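Local coordinates for protein probable thioesterase (Thermus thermophilus, PDB 1Z54) that probably hydrolyses fatty acyl-CoA thioesters and adopts the hot-dog fold of the 4-hydroxybenzoyl-CoA thioesterase family, at residues Tyr28-Phe36 with Val72-Ala80; Leu42-Val52 with Pro119-Ser127. All coordinates share one frame; numbering follows the deposited sequence.

Interaction 1 of 2, residues Tyr28-Phe36 with Val72-Ala80; sequences YLEAARVDF and VVEVRTRLA
The Phe36 ring leans obliquely on the backbone of the strand. Its CD2 lies 3.4 Å from Thr77 O, while CE2 meets Arg78 CA and CZ meets Leu79 N, so one flank of the ring follows three consecutive residues. The torsion that sets CG anti to the backbone N (chi1 177°) carries the ring out to this position. The Tyr28 ring is also oblique: its CE1 stands 4.4 Å from Val73 CG2, while its OH is hydrogen-bonded to Glu13. Within the strand, Ala80 CB lies over one face of the Arg78 guanidinium. Between the two rings the helix presents Ala32, whose small CB permits close approach: it sits 3.3 Å from Val75 CG1, tighter than usual for two carbons, and 3.5 Å from Thr77 CG2. This is the hot-dog arrangement, in which the long helix 24-39 lies against the curved antiparallel sheet; here the segment axes approach to 8.4 Å and cross at -56°. Ala32 and Phe36 also touch Thr5 and Ser3 of strand 3-8. Leu29 adds a looser apolar touch, CD2 to Val75 CG1. Thr77 OG1, 3.5 Å from Phe36 CD2, is buried without a hydrogen-bonding partner in the model.

Interaction 2 of 2, residues Leu42-Val52 with Pro119-Ser127; sequences LPYHRVEARGV and PEDIYRALS
Arg50 and Asp121 reach for each other across the contact, the guanidinium presenting its NH1 and NH2 end to the carboxylate in a two-pronged salt bridge. The NH1 bond to Asp121 OD2 is 3.0 Å long and nearly straight, and the acceptor lies close to the guanidinium plane. The NH2 bond to Asp121 OD1 is shorter, 2.7 Å, but more bent; it uses the syn lone pair of OD1 and tilts away from the guanidinium plane. That asymmetry agrees with the 44° between the two planes: the groups engage end-on but twisted. Arg50 gets there by a bend late in its chain (chi3 46°), and Ile122 CD1 sits over the outer part of one guanidinium face.

Helix 44-48 closes with a Schellman motif: Gly51, at positive phi, is the C-prime residue, with Val52 N bonded to Val47 O and Gly51 N to Glu48 O. The turn delivers Arg50 and Val52 to the N-terminal end of helix 120-129, including its N-cap residue Pro119. In this hot-dog fold the contact lies near one end of the sheet, where helix 120-129 meets the loop-helix-turn segment 42-52.

Ile122 is the apolar centre. Its CD1 is 3.9 Å from Val47 CG1 and 4.0 Å from Val52 CG1, with the Val47 chain crossing it obliquely and the Val52 chain sliding past in the reverse sense. Val52 runs likewise past the Pro119 ring, CG1 to CG 4.1 Å. Farther along the helix, Leu42 splits its two methyls: CD1 rests 3.7 Å from Ala125 CB, while CD2 meets Leu126 CD2, also at 3.7 Å, and touches Ile122 CG2. Val52 and Pro119 also pack on Cys109 of strand 98-111, and Ile122 on Phe54 of strand 52-63.

In the fold
From the N terminus, helix 24-39 supplies the first segment of interaction 1, and a short connection leads to 42-52, the first segment of interaction 2. Strand 72-82 closes interaction 1 across 35 residues; the chain continues through strands 86-95 and 98-111 before helix 120-129 closes interaction 2 across 66, of which 42 are strand. The segments alternate, so the two loops cross instead of nesting. Interaction 1 ties the central helix to the sheet near the chain's middle; interaction 2, farther out, joins helix 120-129 to segment 42-52. Their centres are about 17 Å apart, yet they touch where Leu79 CD2 lies 3.7 Å from Leu126 O, and Leu126 also packs on Leu37 of helix 24-39.

Interaction 1 of 2, residues Tyr28-Phe36 with Val72-Ala80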
ATOM      1  N   TYR A  28       3.963   8.148   5.993  1.00 10.70           N
ATOM      2  CA  TYR A  28       4.588   9.471   5.939  1.00 12.38           C
ATOM      3  C   TYR A  28       5.368   9.685   7.235  1.00 11.82           C
ATOM      4  O   TYR A  28       6.474  10.219   7.218  1.00 14.59           O
ATOM      5  CB  TYR A  28       3.531  10.568   5.817  1.00 11.41           C
ATOM      6  CG  TYR A  28       2.821  10.666   4.486  1.00  9.62           C
ATOM      7  CD1 TYR A  28       1.774  11.576   4.315  1.00 11.23           C
ATOM      8  CD2 TYR A  28       3.194   9.882   3.393  1.00  9.16           C
ATOM      9  CE1 TYR A  28       1.116  11.704   3.103  1.00 10.43           C
ATOM     10  CE2 TYR A  28       2.536  10.007   2.164  1.00  9.19           C
ATOM     11  CZ  TYR A  28       1.497  10.927   2.030  1.00 10.05           C
ATOM     12  OH  TYR A  28       0.842  11.118   0.823  1.00  7.23           O
ATOM     13  N   LEU A  29       4.791   9.267   8.360  1.00 12.63           N
ATOM     14  CA  LEU A  29       5.469   9.399   9.650  1.00 12.14           C
ATOM     15  C   LEU A  29       6.757   8.576   9.659  1.00 14.09           C
ATOM     16  O   LEU A  29       7.781   9.008  10.188  1.00 11.87           O
ATOM     17  CB  LEU A  29       4.566   8.924  10.801  1.00 12.17           C
ATOM     18  CG  LEU A  29       3.268   9.711  11.048  1.00 14.62           C
ATOM     19  CD1 LEU A  29       2.683   9.332  12.398  1.00 12.15           C
ATOM     20  CD2 LEU A  29       3.556  11.210  11.017  1.00 13.01           C
ATOM     21  N   GLU A  30       6.689   7.377   9.088  1.00 14.33           N
ATOM     22  CA  GLU A  30       7.845   6.495   9.031  1.00 14.24           C
ATOM     23  C   GLU A  30       8.947   7.120   8.176  1.00 12.52           C
ATOM     24  O   GLU A  30      10.114   7.101   8.549  1.00 11.99           O
ATOM     25  CB  GLU A  30       7.441   5.127   8.463  1.00 12.96           C
ATOM     26  CG  GLU A  30       8.608   4.142   8.268  1.00 12.49           C
ATOM     27  CD  GLU A  30       8.148   2.790   7.715  1.00 11.29           C
ATOM     28  OE1 GLU A  30       8.102   1.801   8.481  1.00 10.04           O
ATOM     29  OE2 GLU A  30       7.815   2.725   6.511  1.00 10.73           O
ATOM     30  N   ALA A  31       8.569   7.676   7.032  1.00 11.97           N
ATOM     31  CA  ALA A  31       9.546   8.305   6.151  1.00 12.90           C
ATOM     32  C   ALA A  31      10.259   9.438   6.893  1.00 13.63           C
ATOM     33  O   ALA A  31      11.484   9.560   6.813  1.00 11.99           O
ATOM     34  CB  ALA A  31       8.855   8.842   4.899  1.00 12.85           C
ATOM     35  N   ALA A  32       9.488  10.246   7.624  1.00 14.04           N
ATOM     36  CA  ALA A  32      10.035  11.369   8.385  1.00 14.99           C
ATOM     37  C   ALA A  32      10.928  10.860   9.506  1.00 16.06           C
ATOM     38  O   ALA A  32      12.008  11.401   9.744  1.00 15.19           O
ATOM     39  CB  ALA A  32       8.905  12.211   8.963  1.00 14.22           C
ATOM     40  N   ARG A  33      10.468   9.823  10.203  1.00 13.95           N
ATOM     41  CA  ARG A  33      11.248   9.232  11.285  1.00 13.83           C
ATOM     42  C   ARG A  33      12.596   8.732  10.731  1.00 15.23           C
ATOM     43  O   ARG A  33      13.663   8.988  11.304  1.00 13.97           O
ATOM     44  CB  ARG A  33      10.459   8.073  11.921  1.00 13.04           C
ATOM     45  CG  ARG A  33      11.219   7.320  13.005  1.00 13.36           C
ATOM     46  CD  ARG A  33      10.349   6.324  13.794  1.00 14.38           C
ATOM     47  NE  ARG A  33       9.768   5.224  13.011  1.00 16.80           N
ATOM     48  CZ  ARG A  33       8.541   5.231  12.489  1.00 18.85           C
ATOM     49  NH1 ARG A  33       7.748   6.283  12.650  1.00 17.77           N
ATOM     50  NH2 ARG A  33       8.083   4.169  11.836  1.00 17.28           N
ATOM     51  N   VAL A  34      12.535   8.029   9.603  1.00 14.40           N
ATOM     52  CA  VAL A  34      13.723   7.488   8.956  1.00 15.57           C
ATOM     53  C   VAL A  34      14.701   8.603   8.537  1.00 17.35           C
ATOM     54  O   VAL A  34      15.922   8.472   8.676  1.00 15.55           O
ATOM     55  CB  VAL A  34      13.310   6.647   7.717  1.00 18.80           C
ATOM     56  CG1 VAL A  34      14.477   6.496   6.766  1.00 17.11           C
ATOM     57  CG2 VAL A  34      12.797   5.278   8.174  1.00 16.06           C
ATOM     58  N   ASP A  35      14.151   9.690   8.014  1.00 16.47           N
ATOM     59  CA  ASP A  35      14.946  10.830   7.580  1.00 19.16           C
ATOM     60  C   ASP A  35      15.613  11.464   8.813  1.00 18.56           C
ATOM     61  O   ASP A  35      16.790  11.827   8.784  1.00 19.68           O
ATOM     62  CB  ASP A  35      14.029  11.830   6.867  1.00 19.56           C
ATOM     63  CG  ASP A  35      14.780  13.006   6.267  1.00 22.32           C
ATOM     64  OD1 ASP A  35      15.881  12.808   5.716  1.00 23.85           O
ATOM     65  OD2 ASP A  35      14.252  14.131   6.328  1.00 24.29           O
ATOM     66  N   PHE A  36      14.852  11.572   9.897  1.00 17.98           N
ATOM     67  CA  PHE A  36      15.343  12.137  11.156  1.00 19.82           C
ATOM     68  C   PHE A  36      16.555  11.334  11.635  1.00 20.13           C
ATOM     69  O   PHE A  36      17.626  11.896  11.904  1.00 17.92           O
ATOM     70  CB  PHE A  36      14.212  12.091  12.190  1.00 19.84           C
ATOM     71  CG  PHE A  36      14.594  12.574  13.567  1.00 18.97           C
ATOM     72  CD1 PHE A  36      15.267  11.743  14.452  1.00 18.38           C
ATOM     73  CD2 PHE A  36      14.225  13.848  13.994  1.00 21.66           C
ATOM     74  CE1 PHE A  36      15.566  12.170  15.745  1.00 20.56           C
ATOM     75  CE2 PHE A  36      14.518  14.291  15.289  1.00 20.44           C
ATOM     76  CZ  PHE A  36      15.187  13.453  16.166  1.00 20.35           C
ATOM     77  N   VAL A  72       2.433  19.018  -1.701  1.00 19.76           N
ATOM     78  CA  VAL A  72       3.644  18.530  -1.055  1.00 18.91           C
ATOM     79  C   VAL A  72       3.428  18.804   0.427  1.00 18.49           C
ATOM     80  O   VAL A  72       2.965  19.882   0.796  1.00 18.61           O
ATOM     81  CB  VAL A  72       4.894  19.287  -1.548  1.00 20.36           C
ATOM     82  CG1 VAL A  72       6.096  18.899  -0.715  1.00 20.62           C
ATOM     83  CG2 VAL A  72       5.156  18.962  -3.025  1.00 16.68           C
ATOM     84  N   VAL A  73       3.722  17.830   1.280  1.00 17.58           N
ATOM     85  CA  VAL A  73       3.529  18.025   2.713  1.00 17.10           C
ATOM     86  C   VAL A  73       4.845  18.019   3.454  1.00 19.17           C
ATOM     87  O   VAL A  73       5.822  17.405   3.019  1.00 20.01           O
ATOM     88  CB  VAL A  73       2.642  16.925   3.352  1.00 15.17           C
ATOM     89  CG1 VAL A  73       1.245  16.989   2.802  1.00 14.25           C
ATOM     90  CG2 VAL A  73       3.271  15.554   3.116  1.00 15.58           C
ATOM     91  N   GLU A  74       4.857  18.714   4.583  1.00 21.42           N
ATOM     92  CA  GLU A  74       6.038  18.790   5.423  1.00 22.99           C
ATOM     93  C   GLU A  74       5.746  18.084   6.730  1.00 22.00           C
ATOM     94  O   GLU A  74       4.716  18.330   7.367  1.00 21.09           O
ATOM     95  CB  GLU A  74       6.420  20.249   5.684  1.00 25.74           C
ATOM     96  CG  GLU A  74       7.019  20.941   4.474  1.00 31.17           C
ATOM     97  CD  GLU A  74       7.515  22.341   4.782  1.00 35.58           C
ATOM     98  OE1 GLU A  74       8.221  22.917   3.927  1.00 37.71           O
ATOM     99  OE2 GLU A  74       7.196  22.870   5.872  1.00 38.52           O
ATOM    100  N   VAL A  75       6.645  17.186   7.107  1.00 20.76           N
ATOM    101  CA  VAL A  75       6.494  16.438   8.338  1.00 20.47           C
ATOM    102  C   VAL A  75       7.609  16.812   9.288  1.00 21.78           C
ATOM    103  O   VAL A  75       8.786  16.579   9.012  1.00 20.46           O
ATOM    104  CB  VAL A  75       6.539  14.930   8.092  1.00 20.74           C
ATOM    105  CG1 VAL A  75       6.266  14.194   9.396  1.00 15.69           C
ATOM    106  CG2 VAL A  75       5.510  14.551   7.029  1.00 19.67           C
ATOM    107  N   ARG A  76       7.219  17.411  10.403  1.00 22.01           N
ATOM    108  CA  ARG A  76       8.163  17.840  11.417  1.00 23.23           C
ATOM    109  C   ARG A  76       8.233  16.769  12.489  1.00 21.52           C
ATOM    110  O   ARG A  76       7.213  16.385  13.058  1.00 21.15           O
ATOM    111  CB  ARG A  76       7.694  19.169  12.016  1.00 24.90           C
ATOM    112  CG  ARG A  76       7.592  20.281  10.974  1.00 32.72           C
ATOM    113  CD  ARG A  76       6.732  21.449  11.450  1.00 36.99           C
ATOM    114  NE  ARG A  76       7.244  22.059  12.674  1.00 42.99           N
ATOM    115  CZ  ARG A  76       6.719  23.146  13.240  1.00 45.98           C
ATOM    116  NH1 ARG A  76       7.245  23.640  14.356  1.00 46.09           N
ATOM    117  NH2 ARG A  76       5.668  23.741  12.690  1.00 45.81           N
ATOM    118  N   THR A  77       9.430  16.274  12.769  1.00 20.50           N
ATOM    119  CA  THR A  77       9.553  15.248  13.787  1.00 19.86           C
ATOM    120  C   THR A  77      10.638  15.513  14.810  1.00 21.03           C
ATOM    121  O   THR A  77      11.694  16.073  14.511  1.00 20.98           O
ATOM    122  CB  THR A  77       9.779  13.836  13.164  1.00 19.58           C
ATOM    123  OG1 THR A  77      10.823  13.155  13.868  1.00 19.74           O
ATOM    124  CG2 THR A  77      10.125  13.928  11.710  1.00 15.39           C
ATOM    125  N   ARG A  78      10.351  15.126  16.040  1.00 20.46           N
ATOM    126  CA  ARG A  78      11.321  15.291  17.095  1.00 24.25           C
ATOM    127  C   ARG A  78      11.214  14.106  18.024  1.00 22.67           C
ATOM    128  O   ARG A  78      10.194  13.413  18.052  1.00 22.48           O
ATOM    129  CB  ARG A  78      11.072  16.597  17.855  1.00 27.74           C
ATOM    130  CG  ARG A  78       9.882  16.580  18.789  1.00 31.17           C
ATOM    131  CD  ARG A  78       9.844  17.870  19.596  1.00 37.13           C
ATOM    132  NE  ARG A  78       9.152  17.686  20.868  1.00 40.17           N
ATOM    133  CZ  ARG A  78       7.845  17.493  20.982  1.00 41.12           C
ATOM    134  NH1 ARG A  78       7.079  17.467  19.899  1.00 42.80           N
ATOM    135  NH2 ARG A  78       7.309  17.311  22.181  1.00 41.97           N
ATOM    136  N   LEU A  79      12.283  13.854  18.761  1.00 24.30           N
ATOM    137  CA  LEU A  79      12.306  12.762  19.714  1.00 24.64           C
ATOM    138  C   LEU A  79      11.765  13.369  21.000  1.00 24.96           C
ATOM    139  O   LEU A  79      12.474  14.101  21.695  1.00 24.32           O
ATOM    140  CB  LEU A  79      13.739  12.265  19.907  1.00 24.56           C
ATOM    141  CG  LEU A  79      13.979  11.110  20.878  1.00 26.06           C
ATOM    142  CD1 LEU A  79      13.155   9.904  20.460  1.00 26.59           C
ATOM    143  CD2 LEU A  79      15.469  10.765  20.896  1.00 27.37           C
ATOM    144  N   ALA A  80      10.504  13.073  21.304  1.00 24.55           N
ATOM    145  CA  ALA A  80       9.859  13.608  22.498  1.00 25.44           C
ATOM    146  C   ALA A  80      10.233  12.870  23.783  1.00 25.18           C
ATOM    147  O   ALA A  80      10.302  13.469  24.854  1.00 23.66           O
ATOM    148  CB  ALA A  80       8.341  13.608  22.311  1.00 22.04           C
TER

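Interaction 2 of 2, residues Leu42-Val52 with Pro119-Ser127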
ATOM      1  N   LEU A  42      22.383   8.296  12.011  1.00 22.30           N
ATOM      2  CA  LEU A  42      21.957   6.950  12.379  1.00 21.53           C
ATOM      3  C   LEU A  42      21.037   6.365  11.310  1.00 21.21           C
ATOM      4  O   LEU A  42      19.914   5.945  11.609  1.00 20.68           O
ATOM      5  CB  LEU A  42      21.232   6.971  13.729  1.00 22.80           C
ATOM      6  CG  LEU A  42      22.042   7.193  15.012  1.00 23.24           C
ATOM      7  CD1 LEU A  42      22.906   8.440  14.902  1.00 25.07           C
ATOM      8  CD2 LEU A  42      21.072   7.322  16.178  1.00 24.37           C
ATOM      9  N   PRO A  43      21.501   6.332  10.048  1.00 19.97           N
ATOM     10  CA  PRO A  43      20.683   5.786   8.954  1.00 20.57           C
ATOM     11  C   PRO A  43      20.087   4.452   9.410  1.00 18.45           C
ATOM     12  O   PRO A  43      20.821   3.544   9.785  1.00 17.33           O
ATOM     13  CB  PRO A  43      21.686   5.653   7.803  1.00 21.09           C
ATOM     14  CG  PRO A  43      23.018   5.457   8.518  1.00 21.38           C
ATOM     15  CD  PRO A  43      22.909   6.474   9.631  1.00 21.05           C
ATOM     16  N   TYR A  44      18.757   4.355   9.392  1.00 17.65           N
ATOM     17  CA  TYR A  44      18.054   3.166   9.867  1.00 17.82           C
ATOM     18  C   TYR A  44      18.395   1.839   9.196  1.00 19.20           C
ATOM     19  O   TYR A  44      18.307   0.782   9.831  1.00 18.91           O
ATOM     20  CB  TYR A  44      16.532   3.380   9.810  1.00 17.83           C
ATOM     21  CG  TYR A  44      15.769   2.352  10.623  1.00 16.20           C
ATOM     22  CD1 TYR A  44      15.960   2.255  11.999  1.00 16.59           C
ATOM     23  CD2 TYR A  44      14.926   1.424  10.010  1.00 15.14           C
ATOM     24  CE1 TYR A  44      15.344   1.257  12.746  1.00 16.13           C
ATOM     25  CE2 TYR A  44      14.302   0.417  10.751  1.00 15.66           C
ATOM     26  CZ  TYR A  44      14.522   0.339  12.116  1.00 15.67           C
ATOM     27  OH  TYR A  44      13.958  -0.675  12.851  1.00 17.00           O
ATOM     28  N   HIS A  45      18.771   1.873   7.925  1.00 19.77           N
ATOM     29  CA  HIS A  45      19.105   0.633   7.246  1.00 21.41           C
ATOM     30  C   HIS A  45      20.376   0.057   7.861  1.00 23.18           C
ATOM     31  O   HIS A  45      20.511  -1.159   7.987  1.00 23.45           O
ATOM     32  CB  HIS A  45      19.271   0.867   5.739  1.00 19.26           C
ATOM     33  CG  HIS A  45      20.353   1.835   5.382  1.00 20.54           C
ATOM     34  ND1 HIS A  45      21.612   1.432   4.993  1.00 22.11           N
ATOM     35  CD2 HIS A  45      20.359   3.189   5.325  1.00 21.82           C
ATOM     36  CE1 HIS A  45      22.346   2.493   4.707  1.00 22.06           C
ATOM     37  NE2 HIS A  45      21.609   3.573   4.900  1.00 21.38           N
ATOM     38  N   ARG A  46      21.294   0.927   8.275  1.00 23.42           N
ATOM     39  CA  ARG A  46      22.528   0.455   8.890  1.00 25.06           C
ATOM     40  C   ARG A  46      22.267  -0.053  10.299  1.00 24.40           C
ATOM     41  O   ARG A  46      22.944  -0.970  10.763  1.00 23.90           O
ATOM     42  CB  ARG A  46      23.595   1.556   8.898  1.00 28.37           C
ATOM     43  CG  ARG A  46      24.115   1.880   7.504  1.00 33.19           C
ATOM     44  CD  ARG A  46      25.378   2.730   7.520  1.00 38.48           C
ATOM     45  NE  ARG A  46      25.883   2.959   6.167  1.00 43.36           N
ATOM     46  CZ  ARG A  46      26.313   1.997   5.351  1.00 46.43           C
ATOM     47  NH1 ARG A  46      26.308   0.730   5.749  1.00 47.35           N
ATOM     48  NH2 ARG A  46      26.739   2.298   4.130  1.00 47.47           N
ATOM     49  N   VAL A  47      21.278   0.527  10.976  1.00 22.94           N
ATOM     50  CA  VAL A  47      20.932   0.088  12.324  1.00 23.43           C
ATOM     51  C   VAL A  47      20.420  -1.359  12.294  1.00 23.96           C
ATOM     52  O   VAL A  47      20.884  -2.199  13.066  1.00 24.09           O
ATOM     53  CB  VAL A  47      19.841   0.986  12.958  1.00 22.33           C
ATOM     54  CG1 VAL A  47      19.567   0.532  14.377  1.00 19.43           C
ATOM     55  CG2 VAL A  47      20.282   2.444  12.941  1.00 22.05           C
ATOM     56  N   GLU A  48      19.468  -1.651  11.407  1.00 23.53           N
ATOM     57  CA  GLU A  48      18.932  -3.010  11.308  1.00 25.57           C
ATOM     58  C   GLU A  48      19.997  -3.991  10.813  1.00 25.97           C
ATOM     59  O   GLU A  48      19.916  -5.194  11.065  1.00 25.33           O
ATOM     60  CB  GLU A  48      17.721  -3.066  10.364  1.00 26.73           C
ATOM     61  CG  GLU A  48      16.505  -2.270  10.822  1.00 25.11           C
ATOM     62  CD  GLU A  48      15.197  -2.878  10.328  1.00 28.23           C
ATOM     63  OE1 GLU A  48      15.178  -3.420   9.199  1.00 26.03           O
ATOM     64  OE2 GLU A  48      14.187  -2.805  11.067  1.00 27.75           O
ATOM     65  N   ALA A  49      20.991  -3.470  10.103  1.00 26.26           N
ATOM     66  CA  ALA A  49      22.075  -4.295   9.587  1.00 29.21           C
ATOM     67  C   ALA A  49      22.959  -4.777  10.737  1.00 30.41           C
ATOM     68  O   ALA A  49      23.762  -5.694  10.572  1.00 32.36           O
ATOM     69  CB  ALA A  49      22.904  -3.499   8.575  1.00 29.16           C
ATOM     70  N   ARG A  50      22.804  -4.151  11.901  1.00 29.45           N
ATOM     71  CA  ARG A  50      23.567  -4.515  13.090  1.00 29.25           C
ATOM     72  C   ARG A  50      22.674  -5.363  13.983  1.00 28.82           C
ATOM     73  O   ARG A  50      23.037  -5.690  15.114  1.00 29.63           O
ATOM     74  CB  ARG A  50      23.985  -3.265  13.866  1.00 28.37           C
ATOM     75  CG  ARG A  50      24.982  -2.377  13.163  1.00 31.89           C
ATOM     76  CD  ARG A  50      25.046  -0.998  13.826  1.00 34.09           C
ATOM     77  NE  ARG A  50      25.115  -1.089  15.284  1.00 36.37           N
ATOM     78  CZ  ARG A  50      25.351  -0.058  16.091  1.00 35.67           C
ATOM     79  NH1 ARG A  50      25.393  -0.238  17.404  1.00 33.43           N
ATOM     80  NH2 ARG A  50      25.552   1.152  15.584  1.00 36.42           N
ATOM     81  N   GLY A  51      21.497  -5.705  13.470  1.00 26.20           N
ATOM     82  CA  GLY A  51      20.557  -6.490  14.245  1.00 25.80           C
ATOM     83  C   GLY A  51      19.876  -5.647  15.313  1.00 24.68           C
ATOM     84  O   GLY A  51      19.569  -6.139  16.396  1.00 26.80           O
ATOM     85  N   VAL A  52      19.648  -4.371  15.012  1.00 23.55           N
ATOM     86  CA  VAL A  52      18.997  -3.464  15.952  1.00 22.13           C
ATOM     87  C   VAL A  52      17.724  -2.925  15.301  1.00 21.85           C
ATOM     88  O   VAL A  52      17.755  -2.459  14.169  1.00 20.64           O
ATOM     89  CB  VAL A  52      19.921  -2.281  16.317  1.00 22.55           C
ATOM     90  CG1 VAL A  52      19.286  -1.445  17.417  1.00 21.59           C
ATOM     91  CG2 VAL A  52      21.288  -2.805  16.766  1.00 22.73           C
ATOM     92  N   PRO A 119      21.483   0.053  22.281  1.00 27.51           N
ATOM     93  CA  PRO A 119      22.947   0.009  22.367  1.00 27.48           C
ATOM     94  C   PRO A 119      23.557   1.389  22.640  1.00 26.63           C
ATOM     95  O   PRO A 119      23.080   2.402  22.132  1.00 24.89           O
ATOM     96  CB  PRO A 119      23.366  -0.582  21.011  1.00 27.42           C
ATOM     97  CG  PRO A 119      22.154  -0.385  20.125  1.00 30.75           C
ATOM     98  CD  PRO A 119      21.007  -0.619  21.062  1.00 27.15           C
ATOM     99  N   GLU A 120      24.615   1.406  23.446  1.00 26.59           N
ATOM    100  CA  GLU A 120      25.297   2.635  23.845  1.00 25.68           C
ATOM    101  C   GLU A 120      25.545   3.701  22.788  1.00 24.89           C
ATOM    102  O   GLU A 120      25.140   4.849  22.961  1.00 21.88           O
ATOM    103  CB  GLU A 120      26.623   2.290  24.519  1.00 28.78           C
ATOM    104  CG  GLU A 120      26.462   1.531  25.819  1.00 32.01           C
ATOM    105  CD  GLU A 120      25.523   2.231  26.782  1.00 35.35           C
ATOM    106  OE1 GLU A 120      25.645   3.469  26.935  1.00 36.95           O
ATOM    107  OE2 GLU A 120      24.667   1.544  27.386  1.00 34.91           O
ATOM    108  N   ASP A 121      26.214   3.339  21.700  1.00 24.21           N
ATOM    109  CA  ASP A 121      26.510   4.320  20.663  1.00 26.70           C
ATOM    110  C   ASP A 121      25.264   4.968  20.068  1.00 27.09           C
ATOM    111  O   ASP A 121      25.286   6.146  19.713  1.00 29.60           O
ATOM    112  CB  ASP A 121      27.350   3.693  19.543  1.00 28.93           C
ATOM    113  CG  ASP A 121      26.581   2.661  18.739  1.00 32.24           C
ATOM    114  OD1 ASP A 121      26.948   2.438  17.565  1.00 32.56           O
ATOM    115  OD2 ASP A 121      25.627   2.064  19.279  1.00 34.82           O
ATOM    116  N   ILE A 122      24.177   4.212  19.959  1.00 23.68           N
ATOM    117  CA  ILE A 122      22.941   4.760  19.413  1.00 22.91           C
ATOM    118  C   ILE A 122      22.239   5.611  20.475  1.00 22.95           C
ATOM    119  O   ILE A 122      21.647   6.660  20.170  1.00 20.47           O
ATOM    120  CB  ILE A 122      21.985   3.635  18.959  1.00 22.50           C
ATOM    121  CG1 ILE A 122      22.615   2.868  17.791  1.00 23.61           C
ATOM    122  CG2 ILE A 122      20.631   4.222  18.570  1.00 20.53           C
ATOM    123  CD1 ILE A 122      21.809   1.644  17.333  1.00 23.40           C
ATOM    124  N   TYR A 123      22.299   5.145  21.718  1.00 21.01           N
ATOM    125  CA  TYR A 123      21.683   5.859  22.829  1.00 23.38           C
ATOM    126  C   TYR A 123      22.346   7.225  22.963  1.00 22.89           C
ATOM    127  O   TYR A 123      21.680   8.251  23.062  1.00 23.22           O
ATOM    128  CB  TYR A 123      21.861   5.072  24.132  1.00 22.97           C
ATOM    129  CG  TYR A 123      21.288   5.783  25.340  1.00 28.84           C
ATOM    130  CD1 TYR A 123      19.910   5.830  25.561  1.00 28.63           C
ATOM    131  CD2 TYR A 123      22.122   6.459  26.234  1.00 28.87           C
ATOM    132  CE1 TYR A 123      19.377   6.536  26.638  1.00 31.04           C
ATOM    133  CE2 TYR A 123      21.599   7.165  27.314  1.00 29.44           C
ATOM    134  CZ  TYR A 123      20.228   7.200  27.509  1.00 31.43           C
ATOM    135  OH  TYR A 123      19.710   7.907  28.570  1.00 32.78           O
ATOM    136  N   ARG A 124      23.671   7.217  22.953  1.00 24.11           N
ATOM    137  CA  ARG A 124      24.468   8.429  23.076  1.00 25.83           C
ATOM    138  C   ARG A 124      24.096   9.475  22.019  1.00 24.90           C
ATOM    139  O   ARG A 124      23.869  10.648  22.339  1.00 23.66           O
ATOM    140  CB  ARG A 124      25.945   8.044  22.964  1.00 30.03           C
ATOM    141  CG  ARG A 124      26.943   9.147  23.224  1.00 35.66           C
ATOM    142  CD  ARG A 124      28.324   8.532  23.366  1.00 40.51           C
ATOM    143  NE  ARG A 124      28.680   7.735  22.194  1.00 45.78           N
ATOM    144  CZ  ARG A 124      29.617   6.789  22.186  1.00 48.30           C
ATOM    145  NH1 ARG A 124      29.871   6.119  21.069  1.00 49.20           N
ATOM    146  NH2 ARG A 124      30.289   6.503  23.294  1.00 47.99           N
ATOM    147  N   ALA A 125      24.012   9.046  20.762  1.00 22.27           N
ATOM    148  CA  ALA A 125      23.675   9.958  19.672  1.00 22.81           C
ATOM    149  C   ALA A 125      22.246  10.506  19.783  1.00 23.25           C
ATOM    150  O   ALA A 125      22.005  11.701  19.555  1.00 20.09           O
ATOM    151  CB  ALA A 125      23.867   9.253  18.333  1.00 24.82           C
ATOM    152  N   LEU A 126      21.304   9.636  20.134  1.00 22.44           N
ATOM    153  CA  LEU A 126      19.913  10.044  20.270  1.00 22.89           C
ATOM    154  C   LEU A 126      19.754  11.007  21.445  1.00 23.29           C
ATOM    155  O   LEU A 126      18.945  11.936  21.393  1.00 24.34           O
ATOM    156  CB  LEU A 126      19.011   8.816  20.474  1.00 21.61           C
ATOM    157  CG  LEU A 126      18.882   7.842  19.291  1.00 23.37           C
ATOM    158  CD1 LEU A 126      18.070   6.625  19.696  1.00 22.40           C
ATOM    159  CD2 LEU A 126      18.219   8.550  18.113  1.00 24.47           C
ATOM    160  N   SER A 127      20.529  10.788  22.501  1.00 23.53           N
ATOM    161  CA  SER A 127      20.447  11.641  23.686  1.00 25.42           C
ATOM    162  C   SER A 127      20.642  13.107  23.334  1.00 26.32           C
ATOM    163  O   SER A 127      19.979  13.980  23.892  1.00 27.10           O
ATOM    164  CB  SER A 127      21.492  11.227  24.726  1.00 24.98           C
ATOM    165  OG  SER A 127      21.131  10.020  25.376  1.00 26.26           O
TER